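Local atomic coordinates of sulfotransferase (Mycobacterium tuberculosis, PDB entry 2ZQ5), a protein that probably transfers a sulfuryl group from a sulfate donor such as PAPS to an acceptor molecule. Residues V10-V13 and D14-H17. Residues are numbered along the deposited sequence; the frame is centred on the assembly and turned at random.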
loop_
_atom_site.group_PDB
_atom_site.type_symbol
_atom_site.label_atom_id
_atom_site.label_comp_id
_atom_site.label_asym_id
_atom_site.label_seq_id
_atom_site.Cartn_x
_atom_site.Cartn_y
_atom_site.Cartn_z
ATOM N N VAL A 10 5.503 22.424 -4.253
ATOM C CA VAL A 10 5.612 21.410 -3.214
ATOM C C VAL A 10 6.915 21.630 -2.447
ATOM O O VAL A 10 6.891 22.051 -1.292
ATOM C CB VAL A 10 5.591 19.985 -3.812
ATOM C CG1 VAL A 10 5.687 18.950 -2.701
ATOM C CG2 VAL A 10 4.307 19.779 -4.609
ATOM N N ALA A 11 8.040 21.356 -3.104
ATOM C CA ALA A 11 9.365 21.524 -2.509
ATOM C C ALA A 11 10.423 20.931 -3.432
ATOM O O ALA A 11 10.096 20.257 -4.405
ATOM C CB ALA A 11 9.426 20.835 -1.147
ATOM N N THR A 12 11.691 21.195 -3.130
ATOM C CA THR A 12 12.787 20.652 -3.925
ATOM C C THR A 12 13.276 19.388 -3.226
ATOM O O THR A 12 12.927 19.140 -2.072
ATOM C CB THR A 12 13.969 21.635 -4.020
ATOM O OG1 THR A 12 14.557 21.801 -2.723
ATOM C CG2 THR A 12 13.499 22.985 -4.533
ATOM N N VAL A 13 14.075 18.589 -3.923
ATOM C CA VAL A 13 14.604 17.363 -3.341
ATOM C C VAL A 13 15.461 17.679 -2.115
ATOM O O VAL A 13 15.344 17.012 -1.085
ATOM C CB VAL A 13 15.446 16.576 -4.366
ATOM C CG1 VAL A 13 16.051 15.342 -3.711
ATOM C CG2 VAL A 13 14.570 16.168 -5.545
ATOM N N ASP A 14 16.312 18.697 -2.222
ATOM C CA ASP A 14 17.164 19.080 -1.098
ATOM C C ASP A 14 16.325 19.546 0.086
ATOM O O ASP A 14 16.597 19.182 1.231
ATOM C CB ASP A 14 18.133 20.201 -1.492
ATOM C CG ASP A 14 19.211 19.735 -2.450
ATOM O OD1 ASP A 14 19.625 18.561 -2.360
ATOM O OD2 ASP A 14 19.659 20.551 -3.285
ATOM N N GLU A 15 15.306 20.355 -0.189
ATOM C CA GLU A 15 14.439 20.861 0.870
ATOM C C GLU A 15 13.740 19.731 1.616
ATOM O O GLU A 15 13.620 19.773 2.837
ATOM C CB GLU A 15 13.395 21.826 0.298
ATOM C CG GLU A 15 13.987 23.109 -0.264
ATOM C CD GLU A 15 12.928 24.055 -0.790
ATOM O OE1 GLU A 15 11.876 23.570 -1.257
ATOM O OE2 GLU A 15 13.148 25.285 -0.750
ATOM N N LEU A 16 13.278 18.722 0.885
ATOM C CA LEU A 16 12.600 17.596 1.516
ATOM C C LEU A 16 13.542 16.814 2.429
ATOM O O LEU A 16 13.152 16.418 3.525
ATOM C CB LEU A 16 11.999 16.674 0.452
ATOM C CG LEU A 16 10.765 17.245 -0.255
ATOM C CD1 LEU A 16 10.360 16.331 -1.403
ATOM C CD2 LEU A 16 9.624 17.394 0.739
ATOM N N HIS A 17 14.775 16.592 1.983
ATOM C CA HIS A 17 15.744 15.876 2.807
ATOM C C HIS A 17 16.035 16.704 4.058
ATOM O O HIS A 17 16.084 16.175 5.167
ATOM C CB HIS A 17 17.048 15.625 2.037
ATOM C CG HIS A 17 16.980 14.470 1.083
ATOM N ND1 HIS A 17 16.344 14.544 -0.138
ATOM C CD2 HIS A 17 17.461 13.207 1.179
ATOM C CE1 HIS A 17 16.437 13.378 -0.754
ATOM N NE2 HIS A 17 17.111 12.549 0.025
#
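E15 reaches back over the start of helix 13-24 to meet T12, and the two close a capping box. From E15 CB outward, the side chain runs back along T12. E15 CB lies 3.6 Å from T12 O. CG is anti to the carbonyl carbon (chi1 -66°), which turns the chain toward the preceding residues, and from there it runs extended, carrying CD past T12. At the tip, E15 OE1 accepts from T12 N at 3.0 Å; the N-H meets it on the anti side, 35° out of the carboxylate plane. The same oxygen, E15 OE1, lies 3.7 Å from A11 CB. In return, T12 OG1, set between its own N and carbonyl carbon, accepts from E15 N, although the exact place of this hydroxyl is less sure. T12 O takes L16 N at 3.0 Å, so T12 engages the first turn through its backbone at both ends as well as through its side chain.

One residue on, V13 O is gripped twice by H17. The backbone N gives the ordinary helical bond, while H17 ND1 donates to V13 O at 2.8 Å, nearly straight (169°), from the opposite face of the carbonyl plane. The oxygen lies almost in the imidazole plane, at the ring's edge, and V13 CG1 packs 3.6 Å from H17 CE1. With H17 NE2 hydrogen-bonded to Y36 OH and F29 meeting the ring edge-to-face, the imidazole is fixed in its rotation. This capped start of helix 13-24 packs against two helices: V13 touches L44 of helix 36-50, and L16 packs on L65 and L69 of helix 55-81.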